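Local coordinates for protein ureidoglycolate hydrolase (Arabidopsis thaliana, PDB 4PXE) that hydrolyses (S)-ureidoglycolate to glyoxylate, ammonium and carbon dioxide in plant purine breakdown, working as a manganese-dependent homodimer of the peptidase M20 family, at residues E239-H244 and Y252-G257; K235-G240 and K335-K340; S11-D16 and K119-K124. All blocks are in the same frame, centred on the assembly; numbering follows the deposited sequence.

How the interactions relate
Interactions 1 and 2 are neighbours and interaction 3 is remote from both. The strand that interaction 2 pairs with 335-340 ends at Glu-239 and the chain continues through Gly-240 into the loop of interaction 1, both residues being shared; their centres lie 13 Å apart, and Ala-256 CB packs on Phe-238 O at 3.8 Å. Both belong to the dimerization region, and interaction 1 leads to His-244, which borders a glyoxylate held also by Arg-307 and Tyr-377 of the second subunit. Interaction 3 lies on the opposite side of the chain's centre, its centre 65 Å from that of interaction 1 and 56 Å from that of interaction 2, far from the metal and substrate sites.

Interaction 1 (E239-H244 and Y252-G257); sequences EGNGGH and YRNDAG. With GLV (glyoxylic acid), chain H.
Asn-254 OD1 is gripped by the backbone N-H of Asn-241 and by a water. The backbone bond measures 2.9 Å from Asn-241 N to Asn-254 OD1. It is almost straight, 174° at the hydrogen, with the donor tilted from the side-chain carbonyl plane. Asn-254 reaches the loop because its CG lies between its backbone N and carbonyl carbon (chi1 63°), and its ND2 passes 3.4 Å from Gly-240 CA. The two asparagine side chains cross at about a right angle, and Asn-241 ND2, 3.5 Å from Asn-254 OD1, is too poorly angled to bond it. Water bridges the two amides: one accepts from Asn-241 ND2 and donates to both Asn-254 OD1 and Tyr-252 O, while another accepts from Asn-254 ND2, also bonded to Lys-333 O, and donates weakly to Asn-241 OD1. Having no side chain, Gly-240 can come close enough for its CA to make a C-H...O contact of 3.6 Å with Asn-254 O; a third water links that oxygen to Gly-242 N.

The contact ties the glycine-rich loop after strand 222-239 to the start of helix 256-272, where Asp-255 is the N-cap, its OD1 accepting from Leu-258 N and weakly from Gly-257 N. Substrate-binding His-244 puts its ring edge toward glyoxylate, CE1 3.3 Å from ligand O3, and stacks on His-402 of the second subunit; its ND1 bonds Gly-246 N. Arg-253, probably necessary for dimerization, bonds Val-248 O through NH2 and Thr-282 of the second subunit through NH1.

Interaction 2 (K235-G240 and K335-K340); sequences KVEFEG and KLSEFK
Strands 235-239 and 335-340 run antiparallel, their axes 4.6 Å apart at closest approach and 176° apart in direction, with a classic beta bulge where Ser-337 and Glu-338 both face Glu-237. Regular hydrogen-bonded pairs close either end, Lys-235 with Lys-340 and Glu-239 with Lys-335. At the bulge Glu-237 O accepts from Ser-337 N at 3.0 Å and more weakly from Glu-338 N, so one carbonyl serves two successive donors and the register shifts by one residue.

Val-236, Phe-238, Leu-336 and Phe-339 share one face. Leu-336 CD1 meets two apolar side chains of the partner strand, Val-236 CG1 at 3.7 Å and Phe-238 CE1 at 3.9 Å, crossing each side chain obliquely. Val-236 has CG1 anti to the backbone N (chi1 -177°); its CG2 touches Phe-339 CD1, and these two side chains lie side by side. Helix 256-272 packs on Val-236 and Phe-238, and helix 311-332 on Leu-336 and Phe-339, the helix-backed sheet expected of the smaller, dimerizing domain of M20 enzymes.

The other face is charged. Glu-338 OE1 lies against Glu-237 CG at 3.4 Å and 3.8 Å from Glu-237 OE2, with the carboxylate planes 76° apart; Glu-237 OE2 is bonded to His-301 ND1. Lys-235 NZ makes a long salt bridge to Glu-338 OE2. One water donates to Glu-237 OE1 and also bonds Ser-337 OG; a second joins Glu-239 OE1 to Lys-335 NZ. Two acids held this close would tend to raise each other's pKa, an effect that His-301 and Lys-235 probably offset.

Interaction 3 (S11-D16 and K119-K124); sequences SSLSVD and KRSGFK
Ser-12 and Ser-121 bring their hydroxyls together, OG to OG at 2.8 Å, in a hydrogen bond. Both side chains point across the contact, and Ser-121 OG sits beside its own backbone N, anti to the carbonyl carbon. Ser-12 OG is also bonded to Leu-9 O in the preceding turn.

A water extends this hydroxyl pair: it bonds Ser-121 OG at 2.7 Å and accepts from Ser-14 N at 3.1 Å, so that Ser-121 is linked to the backbone two residues beyond Ser-12.

The charged contribution comes from Arg-120. Its NH2 donates to Ser-14 O at 2.9 Å. The bond is nearly linear, 176° at the hydrogen, with the acceptor nearly in the guanidinium plane and the donor in the carbonyl plane. A bend at chi3 (-63°) sets NE off the extended line of the chain. The same NH2 forms a salt bridge with Glu-113 OE2, which also accepts from Asp-16 N; the guanidinium is thus fixed by a carbonyl and a carboxylate that itself holds the 11-16 backbone.

Van der Waals contact is slight: Leu-13 CD2 lies 3.9 Å from Ser-121 OG.

The segment 119-124 ends helix 105-120 in a Schellman motif, Gly-122 taking positive phi. Across from it, 11-16 leads from the short helix 9-12 to helix 17-28, which Asp-16 caps through Gly-19 N. Leu-13 and Val-15 pack on Val-117 of helix 105-120, and Val-15 also reaches Ala-414 and Val-417 of helix 410-429, so that Val-15 touches both helices.

Interaction 1 (E239-H244 and Y252-G257)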
ATOM      1  N   GLU A 239       5.638 -15.045  -4.107  1.00 14.88           N
ATOM      2  CA  GLU A 239       5.871 -14.567  -5.474  1.00 15.72           C
ATOM      3  C   GLU A 239       5.196 -15.455  -6.512  1.00 14.33           C
ATOM      4  O   GLU A 239       5.268 -16.684  -6.427  1.00 15.42           O
ATOM      5  CB  GLU A 239       7.377 -14.480  -5.772  1.00 16.51           C
ATOM      6  CG  GLU A 239       8.084 -13.320  -5.080  1.00 18.50           C
ATOM      7  CD  GLU A 239       9.593 -13.334  -5.272  1.00 26.69           C
ATOM      8  OE1 GLU A 239      10.124 -14.360  -5.741  1.00 28.09           O
ATOM      9  OE2 GLU A 239      10.246 -12.322  -4.938  1.00 31.55           O
ATOM     10  N   GLY A 240       4.538 -14.824  -7.485  1.00 13.28           N
ATOM     11  CA  GLY A 240       3.928 -15.521  -8.605  1.00 14.73           C
ATOM     12  C   GLY A 240       4.296 -14.834  -9.908  1.00 13.82           C
ATOM     13  O   GLY A 240       5.131 -13.937  -9.927  1.00 15.81           O
ATOM     14  N   ASN A 241       3.682 -15.266 -11.003  1.00 14.42           N
ATOM     15  CA  ASN A 241       4.066 -14.761 -12.324  1.00 14.48           C
ATOM     16  C   ASN A 241       3.428 -13.428 -12.699  1.00 16.18           C
ATOM     17  O   ASN A 241       3.936 -12.713 -13.561  1.00 15.78           O
ATOM     18  CB  ASN A 241       3.746 -15.795 -13.394  1.00 15.12           C
ATOM     19  CG  ASN A 241       4.559 -17.055 -13.242  1.00 18.62           C
ATOM     20  OD1 ASN A 241       5.763 -17.003 -12.996  1.00 23.07           O
ATOM     21  ND2 ASN A 241       3.903 -18.198 -13.386  1.00 22.63           N
ATOM     22  N   GLY A 242       2.316 -13.095 -12.055  1.00 14.26           N
ATOM     23  CA  GLY A 242       1.597 -11.874 -12.382  1.00 14.00           C
ATOM     24  C   GLY A 242       1.131 -11.863 -13.830  1.00 13.55           C
ATOM     25  O   GLY A 242       1.025 -12.902 -14.479  1.00 15.46           O
ATOM     26  N   GLY A 243       0.838 -10.673 -14.330  1.00 12.57           N
ATOM     27  CA  GLY A 243       0.352 -10.551 -15.690  1.00 12.49           C
ATOM     28  C   GLY A 243      -1.007  -9.896 -15.784  1.00 12.23           C
ATOM     29  O   GLY A 243      -1.487  -9.256 -14.850  1.00 13.57           O
ATOM     30  N   HIS A 244      -1.638 -10.080 -16.930  1.00 11.97           N
ATOM     31  CA  HIS A 244      -2.800  -9.300 -17.298  1.00 12.69           C
ATOM     32  C   HIS A 244      -4.097  -9.837 -16.685  1.00 11.18           C
ATOM     33  O   HIS A 244      -4.485 -10.985 -16.943  1.00 11.59           O
ATOM     34  CB  HIS A 244      -2.883  -9.293 -18.823  1.00 12.57           C
ATOM     35  CG  HIS A 244      -3.752  -8.214 -19.372  1.00 12.93           C
ATOM     36  ND1 HIS A 244      -5.120  -8.203 -19.207  1.00 14.02           N
ATOM     37  CD2 HIS A 244      -3.449  -7.110 -20.095  1.00 12.88           C
ATOM     38  CE1 HIS A 244      -5.624  -7.137 -19.805  1.00 14.52           C
ATOM     39  NE2 HIS A 244      -4.630  -6.456 -20.348  1.00 13.45           N
ATOM     40  N   TYR A 252      -4.403 -20.845 -15.190  1.00 15.42           N
ATOM     41  CA  TYR A 252      -2.984 -20.614 -15.427  1.00 16.98           C
ATOM     42  C   TYR A 252      -2.350 -19.655 -14.431  1.00 15.83           C
ATOM     43  O   TYR A 252      -1.168 -19.330 -14.544  1.00 18.07           O
ATOM     44  CB  TYR A 252      -2.769 -20.114 -16.856  1.00 17.33           C
ATOM     45  CG  TYR A 252      -3.355 -21.065 -17.869  1.00 20.63           C
ATOM     46  CD1 TYR A 252      -2.677 -22.223 -18.228  1.00 24.80           C
ATOM     47  CD2 TYR A 252      -4.597 -20.827 -18.435  1.00 20.33           C
ATOM     48  CE1 TYR A 252      -3.214 -23.104 -19.148  1.00 25.84           C
ATOM     49  CE2 TYR A 252      -5.147 -21.704 -19.355  1.00 21.99           C
ATOM     50  CZ  TYR A 252      -4.451 -22.838 -19.702  1.00 25.03           C
ATOM     51  OH  TYR A 252      -4.995 -23.712 -20.621  1.00 28.71           O
ATOM     52  N   ARG A 253      -3.133 -19.227 -13.443  1.00 15.85           N
ATOM     53  CA  ARG A 253      -2.679 -18.247 -12.461  1.00 15.24           C
ATOM     54  C   ARG A 253      -1.944 -18.853 -11.271  1.00 16.26           C
ATOM     55  O   ARG A 253      -2.087 -20.039 -10.966  1.00 17.11           O
ATOM     56  CB  ARG A 253      -3.877 -17.440 -11.957  1.00 14.94           C
ATOM     57  CG  ARG A 253      -4.553 -16.664 -13.073  1.00 12.34           C
ATOM     58  CD  ARG A 253      -5.703 -15.823 -12.551  1.00 13.69           C
ATOM     59  NE  ARG A 253      -6.243 -14.991 -13.619  1.00 13.33           N
ATOM     60  CZ  ARG A 253      -6.890 -13.847 -13.435  1.00 11.17           C
ATOM     61  NH1 ARG A 253      -7.071 -13.371 -12.209  1.00 11.88           N
ATOM     62  NH2 ARG A 253      -7.332 -13.163 -14.490  1.00 11.84           N
ATOM     63  N   ASN A 254      -1.147 -18.009 -10.623  1.00 13.97           N
ATOM     64  CA  ASN A 254      -0.576 -18.300  -9.316  1.00 14.00           C
ATOM     65  C   ASN A 254      -0.554 -16.982  -8.538  1.00 12.17           C
ATOM     66  O   ASN A 254       0.472 -16.319  -8.383  1.00 13.23           O
ATOM     67  CB  ASN A 254       0.779 -19.050  -9.403  1.00 15.03           C
ATOM     68  CG  ASN A 254       1.886 -18.263 -10.093  1.00 14.80           C
ATOM     69  OD1 ASN A 254       1.642 -17.363 -10.904  1.00 15.76           O
ATOM     70  ND2 ASN A 254       3.122 -18.612  -9.772  1.00 16.10           N
ATOM     71  N   ASP A 255      -1.756 -16.611  -8.100  1.00 15.22           N
ATOM     72  CA  ASP A 255      -2.063 -15.276  -7.589  1.00 14.62           C
ATOM     73  C   ASP A 255      -1.507 -15.093  -6.176  1.00 13.49           C
ATOM     74  O   ASP A 255      -1.992 -15.716  -5.230  1.00 15.82           O
ATOM     75  CB  ASP A 255      -3.590 -15.096  -7.613  1.00 14.19           C
ATOM     76  CG  ASP A 255      -4.048 -13.675  -7.298  1.00 14.11           C
ATOM     77  OD1 ASP A 255      -3.466 -13.004  -6.421  1.00 13.17           O
ATOM     78  OD2 ASP A 255      -5.034 -13.238  -7.931  1.00 13.01           O
ATOM     79  N   ALA A 256      -0.496 -14.238  -6.041  1.00 12.32           N
ATOM     80  CA  ALA A 256       0.160 -14.028  -4.752  1.00 12.59           C
ATOM     81  C   ALA A 256      -0.761 -13.352  -3.747  1.00 14.12           C
ATOM     82  O   ALA A 256      -0.576 -13.492  -2.539  1.00 13.90           O
ATOM     83  CB  ALA A 256       1.441 -13.220  -4.929  1.00 13.99           C
ATOM     84  N   GLY A 257      -1.744 -12.611  -4.243  1.00 12.70           N
ATOM     85  CA  GLY A 257      -2.691 -11.948  -3.361  1.00 13.15           C
ATOM     86  C   GLY A 257      -3.600 -12.958  -2.688  1.00 12.16           C
ATOM     87  O   GLY A 257      -3.910 -12.828  -1.496  1.00 13.40           O
TER
HETATM   88  C1  GLV H 503      -6.405  -2.562 -20.264  1.00 14.47           C
HETATM   89  O1  GLV H 503      -6.554  -2.384 -21.641  1.00 15.50           O
HETATM   90  C2  GLV H 503      -6.972  -3.849 -19.761  1.00 13.86           C
HETATM   91  O2  GLV H 503      -6.839  -4.129 -18.540  1.00 14.16           O
HETATM   92  O3  GLV H 503      -7.580  -4.629 -20.550  1.00 12.73           O
HETATM   93  O   HOH W   1       0.877 -17.715 -13.566  1.00 17.68           O
HETATM   94  O   HOH W   2       5.894 -18.011 -10.379  1.00 25.84           O
HETATM   95  O   HOH W   3       0.750 -14.009  -9.801  1.00 14.57           O

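Interaction 2 (K235-G240 and K335-K340)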
ATOM      1  N   LYS A 235       7.591 -11.722   8.966  1.00 15.98           N
ATOM      2  CA  LYS A 235       7.437 -11.137   7.636  1.00 15.35           C
ATOM      3  C   LYS A 235       7.359 -12.272   6.627  1.00 15.82           C
ATOM      4  O   LYS A 235       8.205 -13.167   6.631  1.00 15.48           O
ATOM      5  CB  LYS A 235       8.643 -10.276   7.280  1.00 20.63           C
ATOM      6  CG  LYS A 235       8.598  -8.857   7.789  1.00 28.05           C
ATOM      7  CD  LYS A 235       9.399  -7.939   6.867  1.00 35.01           C
ATOM      8  CE  LYS A 235      10.875  -8.322   6.832  1.00 37.66           C
ATOM      9  NZ  LYS A 235      11.649  -7.434   5.909  1.00 37.75           N
ATOM     10  N   VAL A 236       6.360 -12.225   5.749  1.00 14.17           N
ATOM     11  CA  VAL A 236       6.147 -13.278   4.770  1.00 13.16           C
ATOM     12  C   VAL A 236       5.931 -12.670   3.397  1.00 15.75           C
ATOM     13  O   VAL A 236       5.203 -11.683   3.248  1.00 15.40           O
ATOM     14  CB  VAL A 236       4.927 -14.143   5.144  1.00 15.22           C
ATOM     15  CG1 VAL A 236       4.742 -15.284   4.158  1.00 18.17           C
ATOM     16  CG2 VAL A 236       5.080 -14.689   6.567  1.00 17.67           C
ATOM     17  N   GLU A 237       6.582 -13.244   2.393  1.00 15.24           N
ATOM     18  CA  GLU A 237       6.327 -12.848   1.014  1.00 13.63           C
ATOM     19  C   GLU A 237       6.067 -14.048   0.123  1.00 17.06           C
ATOM     20  O   GLU A 237       6.711 -15.094   0.256  1.00 15.44           O
ATOM     21  CB  GLU A 237       7.476 -12.004   0.451  1.00 15.86           C
ATOM     22  CG  GLU A 237       7.685 -10.705   1.215  1.00 17.15           C
ATOM     23  CD  GLU A 237       8.565  -9.709   0.486  1.00 28.17           C
ATOM     24  OE1 GLU A 237       9.311 -10.116  -0.436  1.00 28.84           O
ATOM     25  OE2 GLU A 237       8.509  -8.511   0.842  1.00 29.96           O
ATOM     26  N   PHE A 238       5.101 -13.888  -0.776  1.00 14.04           N
ATOM     27  CA  PHE A 238       4.817 -14.871  -1.815  1.00 13.09           C
ATOM     28  C   PHE A 238       5.118 -14.246  -3.174  1.00 16.14           C
ATOM     29  O   PHE A 238       4.882 -13.052  -3.367  1.00 15.25           O
ATOM     30  CB  PHE A 238       3.345 -15.271  -1.798  1.00 14.94           C
ATOM     31  CG  PHE A 238       2.911 -16.016  -0.564  1.00 14.34           C
ATOM     32  CD1 PHE A 238       3.214 -17.364  -0.402  1.00 15.55           C
ATOM     33  CD2 PHE A 238       2.148 -15.378   0.403  1.00 14.36           C
ATOM     34  CE1 PHE A 238       2.778 -18.051   0.712  1.00 15.53           C
ATOM     35  CE2 PHE A 238       1.707 -16.068   1.522  1.00 14.92           C
ATOM     36  CZ  PHE A 238       2.024 -17.400   1.675  1.00 15.62           C
ATOM     37  N   GLU A 239       5.638 -15.045  -4.107  1.00 14.88           N
ATOM     38  CA  GLU A 239       5.871 -14.567  -5.474  1.00 15.72           C
ATOM     39  C   GLU A 239       5.196 -15.455  -6.512  1.00 14.33           C
ATOM     40  O   GLU A 239       5.268 -16.684  -6.427  1.00 15.42           O
ATOM     41  CB  GLU A 239       7.377 -14.480  -5.772  1.00 16.51           C
ATOM     42  CG  GLU A 239       8.084 -13.320  -5.080  1.00 18.50           C
ATOM     43  CD  GLU A 239       9.593 -13.334  -5.272  1.00 26.69           C
ATOM     44  OE1 GLU A 239      10.124 -14.360  -5.741  1.00 28.09           O
ATOM     45  OE2 GLU A 239      10.246 -12.322  -4.938  1.00 31.55           O
ATOM     46  N   GLY A 240       4.538 -14.824  -7.485  1.00 13.28           N
ATOM     47  CA  GLY A 240       3.928 -15.521  -8.605  1.00 14.73           C
ATOM     48  C   GLY A 240       4.296 -14.834  -9.908  1.00 13.82           C
ATOM     49  O   GLY A 240       5.131 -13.937  -9.927  1.00 15.81           O
ATOM     50  N   LYS A 335       5.920 -19.153  -5.068  1.00 13.21           N
ATOM     51  CA  LYS A 335       7.118 -19.305  -4.258  1.00 14.83           C
ATOM     52  C   LYS A 335       6.915 -18.634  -2.902  1.00 15.56           C
ATOM     53  O   LYS A 335       6.464 -17.485  -2.824  1.00 16.01           O
ATOM     54  CB  LYS A 335       8.324 -18.682  -4.969  1.00 18.14           C
ATOM     55  CG  LYS A 335       9.630 -18.763  -4.188  1.00 20.92           C
ATOM     56  CD  LYS A 335      10.772 -18.129  -4.978  1.00 22.23           C
ATOM     57  CE  LYS A 335      12.102 -18.263  -4.249  1.00 29.95           C
ATOM     58  NZ  LYS A 335      13.225 -17.716  -5.067  1.00 35.70           N
ATOM     59  N   LEU A 336       7.237 -19.351  -1.833  1.00 16.38           N
ATOM     60  CA  LEU A 336       7.352 -18.716  -0.531  1.00 17.28           C
ATOM     61  C   LEU A 336       8.737 -18.095  -0.517  1.00 18.40           C
ATOM     62  O   LEU A 336       9.725 -18.751  -0.160  1.00 19.79           O
ATOM     63  CB  LEU A 336       7.191 -19.745   0.589  1.00 17.08           C
ATOM     64  CG  LEU A 336       7.294 -19.224   2.024  1.00 18.13           C
ATOM     65  CD1 LEU A 336       6.331 -18.064   2.298  1.00 17.11           C
ATOM     66  CD2 LEU A 336       7.051 -20.371   2.998  1.00 18.68           C
ATOM     67  N   SER A 337       8.813 -16.836  -0.944  1.00 15.90           N
ATOM     68  CA  SER A 337      10.094 -16.185  -1.180  1.00 18.62           C
ATOM     69  C   SER A 337      10.721 -15.603   0.085  1.00 21.39           C
ATOM     70  O   SER A 337      11.929 -15.366   0.140  1.00 21.54           O
ATOM     71  CB  SER A 337       9.956 -15.117  -2.267  1.00 20.62           C
ATOM     72  OG  SER A 337       8.980 -14.155  -1.917  1.00 19.48           O
ATOM     73  N   GLU A 338       9.899 -15.370   1.102  1.00 18.59           N
ATOM     74  CA  GLU A 338      10.416 -14.948   2.394  1.00 18.24           C
ATOM     75  C   GLU A 338       9.525 -15.467   3.502  1.00 17.44           C
ATOM     76  O   GLU A 338       8.309 -15.338   3.441  1.00 16.55           O
ATOM     77  CB  GLU A 338      10.501 -13.423   2.477  1.00 19.57           C
ATOM     78  CG  GLU A 338      10.938 -12.914   3.845  1.00 23.54           C
ATOM     79  CD  GLU A 338      11.196 -11.426   3.853  1.00 33.90           C
ATOM     80  OE1 GLU A 338      10.340 -10.675   3.339  1.00 33.73           O
ATOM     81  OE2 GLU A 338      12.257 -11.011   4.367  1.00 40.29           O
ATOM     82  N   PHE A 339      10.147 -16.076   4.506  1.00 18.59           N
ATOM     83  CA  PHE A 339       9.483 -16.353   5.770  1.00 16.88           C
ATOM     84  C   PHE A 339      10.490 -16.034   6.863  1.00 19.72           C
ATOM     85  O   PHE A 339      11.397 -16.826   7.140  1.00 20.28           O
ATOM     86  CB  PHE A 339       8.979 -17.798   5.868  1.00 18.48           C
ATOM     87  CG  PHE A 339       8.042 -18.019   7.023  1.00 16.88           C
ATOM     88  CD1 PHE A 339       6.675 -17.997   6.835  1.00 18.17           C
ATOM     89  CD2 PHE A 339       8.533 -18.178   8.314  1.00 20.29           C
ATOM     90  CE1 PHE A 339       5.803 -18.174   7.901  1.00 20.02           C
ATOM     91  CE2 PHE A 339       7.668 -18.356   9.382  1.00 18.58           C
ATOM     92  CZ  PHE A 339       6.307 -18.350   9.176  1.00 18.47           C
ATOM     93  N   LYS A 340      10.341 -14.858   7.467  1.00 16.62           N
ATOM     94  CA  LYS A 340      11.322 -14.362   8.419  1.00 18.35           C
ATOM     95  C   LYS A 340      10.659 -14.146   9.763  1.00 18.19           C
ATOM     96  O   LYS A 340       9.706 -13.374   9.876  1.00 17.79           O
ATOM     97  CB  LYS A 340      11.921 -13.039   7.924  1.00 20.23           C
ATOM     98  CG  LYS A 340      12.993 -12.421   8.832  1.00 21.74           C
ATOM     99  CD  LYS A 340      13.399 -11.033   8.324  1.00 22.81           C
ATOM    100  CE  LYS A 340      14.622 -10.488   9.048  1.00 35.93           C
ATOM    101  NZ  LYS A 340      15.863 -11.217   8.663  1.00 47.19           N
TER
HETATM  102  O   HOH W   4      10.543 -11.973  -1.499  1.00 30.83           O
HETATM  103  O   HOH W   5      12.633 -14.757  -5.252  1.00 41.02           O

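Interaction 3 (S11-D16 and K119-K124)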
ATOM      1  N   SER A  11       1.404  12.486  51.418  1.00 23.03           N
ATOM      2  CA  SER A  11       0.318  13.452  51.510  1.00 25.53           C
ATOM      3  C   SER A  11       0.692  14.789  50.874  1.00 24.77           C
ATOM      4  O   SER A  11      -0.185  15.566  50.506  1.00 27.52           O
ATOM      5  CB  SER A  11      -0.120  13.646  52.962  1.00 29.01           C
ATOM      6  OG  SER A  11       0.910  14.239  53.723  1.00 33.44           O
ATOM      7  N   SER A  12       1.990  15.042  50.726  1.00 21.23           N
ATOM      8  CA  SER A  12       2.467  16.302  50.152  1.00 22.91           C
ATOM      9  C   SER A  12       2.521  16.308  48.622  1.00 20.63           C
ATOM     10  O   SER A  12       2.711  17.357  48.019  1.00 22.49           O
ATOM     11  CB  SER A  12       3.862  16.635  50.674  1.00 22.19           C
ATOM     12  OG  SER A  12       4.842  15.857  50.009  1.00 22.81           O
ATOM     13  N   LEU A  13       2.377  15.144  47.996  1.00 20.29           N
ATOM     14  CA  LEU A  13       2.513  15.058  46.548  1.00 20.56           C
ATOM     15  C   LEU A  13       1.330  15.729  45.860  1.00 19.29           C
ATOM     16  O   LEU A  13       0.178  15.367  46.102  1.00 21.66           O
ATOM     17  CB  LEU A  13       2.617  13.592  46.108  1.00 19.22           C
ATOM     18  CG  LEU A  13       3.756  12.764  46.704  1.00 18.84           C
ATOM     19  CD1 LEU A  13       3.734  11.344  46.125  1.00 20.98           C
ATOM     20  CD2 LEU A  13       5.114  13.421  46.478  1.00 21.27           C
ATOM     21  N   SER A  14       1.608  16.718  45.015  1.00 18.34           N
ATOM     22  CA  SER A  14       0.544  17.326  44.218  1.00 18.67           C
ATOM     23  C   SER A  14       0.988  17.517  42.777  1.00 18.46           C
ATOM     24  O   SER A  14       2.080  18.015  42.502  1.00 17.43           O
ATOM     25  CB  SER A  14       0.064  18.651  44.826  1.00 27.56           C
ATOM     26  OG  SER A  14       1.008  19.679  44.629  1.00 32.39           O
ATOM     27  N   VAL A  15       0.116  17.104  41.868  1.00 16.47           N
ATOM     28  CA  VAL A  15       0.385  17.098  40.438  1.00 15.90           C
ATOM     29  C   VAL A  15      -0.350  18.251  39.787  1.00 16.81           C
ATOM     30  O   VAL A  15      -1.468  18.578  40.183  1.00 17.74           O
ATOM     31  CB  VAL A  15      -0.105  15.764  39.805  1.00 16.77           C
ATOM     32  CG1 VAL A  15       0.019  15.777  38.286  1.00 16.77           C
ATOM     33  CG2 VAL A  15       0.635  14.571  40.406  1.00 17.73           C
ATOM     34  N   ASP A  16       0.277  18.876  38.797  1.00 15.88           N
ATOM     35  CA  ASP A  16      -0.410  19.866  37.984  1.00 16.36           C
ATOM     36  C   ASP A  16      -1.155  19.093  36.899  1.00 16.50           C
ATOM     37  O   ASP A  16      -0.646  18.922  35.793  1.00 16.81           O
ATOM     38  CB  ASP A  16       0.606  20.815  37.353  1.00 19.54           C
ATOM     39  CG  ASP A  16      -0.043  21.942  36.562  1.00 21.67           C
ATOM     40  OD1 ASP A  16      -1.277  21.943  36.394  1.00 20.76           O
ATOM     41  OD2 ASP A  16       0.701  22.828  36.094  1.00 26.04           O
ATOM     42  N   LYS A 119      10.368  17.379  43.577  1.00 18.38           N
ATOM     43  CA  LYS A 119      11.092  18.613  43.876  1.00 21.10           C
ATOM     44  C   LYS A 119      10.217  19.609  44.648  1.00 19.77           C
ATOM     45  O   LYS A 119      10.694  20.228  45.603  1.00 21.17           O
ATOM     46  CB  LYS A 119      11.691  19.239  42.610  1.00 21.75           C
ATOM     47  CG  LYS A 119      12.866  18.443  42.056  1.00 23.94           C
ATOM     48  CD  LYS A 119      13.682  19.227  41.035  1.00 29.82           C
ATOM     49  CE  LYS A 119      14.961  18.472  40.665  1.00 28.68           C
ATOM     50  NZ  LYS A 119      15.896  19.277  39.823  1.00 29.20           N
ATOM     51  N   ARG A 120       8.950  19.754  44.262  1.00 19.40           N
ATOM     52  CA  ARG A 120       8.042  20.654  44.986  1.00 20.38           C
ATOM     53  C   ARG A 120       7.867  20.219  46.438  1.00 23.32           C
ATOM     54  O   ARG A 120       7.643  21.054  47.325  1.00 24.28           O
ATOM     55  CB  ARG A 120       6.675  20.768  44.304  1.00 20.05           C
ATOM     56  CG  ARG A 120       6.674  21.656  43.078  1.00 20.01           C
ATOM     57  CD  ARG A 120       5.263  21.965  42.574  1.00 22.17           C
ATOM     58  NE  ARG A 120       4.508  20.791  42.126  1.00 20.36           N
ATOM     59  CZ  ARG A 120       4.513  20.323  40.881  1.00 19.45           C
ATOM     60  NH1 ARG A 120       5.259  20.900  39.947  1.00 18.86           N
ATOM     61  NH2 ARG A 120       3.773  19.266  40.569  1.00 19.55           N
ATOM     62  N   SER A 121       7.972  18.914  46.683  1.00 19.93           N
ATOM     63  CA  SER A 121       7.836  18.367  48.028  1.00 20.93           C
ATOM     64  C   SER A 121       9.145  18.363  48.830  1.00 23.30           C
ATOM     65  O   SER A 121       9.169  17.920  49.983  1.00 25.79           O
ATOM     66  CB  SER A 121       7.250  16.958  47.971  1.00 24.49           C
ATOM     67  OG  SER A 121       5.867  17.017  47.669  1.00 21.48           O
ATOM     68  N   GLY A 122      10.222  18.848  48.218  1.00 18.91           N
ATOM     69  CA  GLY A 122      11.522  18.914  48.874  1.00 21.81           C
ATOM     70  C   GLY A 122      12.200  17.572  49.090  1.00 21.21           C
ATOM     71  O   GLY A 122      13.022  17.406  49.993  1.00 24.38           O
ATOM     72  N   PHE A 123      11.860  16.597  48.255  1.00 20.74           N
ATOM     73  CA  PHE A 123      12.462  15.282  48.377  1.00 21.26           C
ATOM     74  C   PHE A 123      13.954  15.332  48.065  1.00 22.23           C
ATOM     75  O   PHE A 123      14.384  16.031  47.143  1.00 22.64           O
ATOM     76  CB  PHE A 123      11.766  14.268  47.457  1.00 21.06           C
ATOM     77  CG  PHE A 123      12.400  12.911  47.479  1.00 20.16           C
ATOM     78  CD1 PHE A 123      12.357  12.130  48.628  1.00 21.68           C
ATOM     79  CD2 PHE A 123      13.071  12.426  46.368  1.00 20.64           C
ATOM     80  CE1 PHE A 123      12.957  10.887  48.662  1.00 22.28           C
ATOM     81  CE2 PHE A 123      13.666  11.176  46.393  1.00 21.42           C
ATOM     82  CZ  PHE A 123      13.612  10.410  47.544  1.00 20.72           C
ATOM     83  N   LYS A 124      14.733  14.597  48.852  1.00 22.57           N
ATOM     84  CA  LYS A 124      16.178  14.529  48.675  1.00 23.74           C
ATOM     85  C   LYS A 124      16.600  13.095  48.346  1.00 21.72           C
ATOM     86  O   LYS A 124      16.741  12.276  49.244  1.00 23.31           O
ATOM     87  CB  LYS A 124      16.881  15.002  49.953  1.00 23.73           C
ATOM     88  CG  LYS A 124      16.650  16.479  50.263  1.00 28.19           C
ATOM     89  CD  LYS A 124      17.378  17.372  49.265  1.00 37.00           C
ATOM     90  CE  LYS A 124      17.336  18.848  49.673  1.00 45.79           C
ATOM     91  NZ  LYS A 124      15.984  19.467  49.489  1.00 41.40           N
TER
HETATM   92  O   HOH W   6       4.532  17.775  45.391  1.00 17.53           O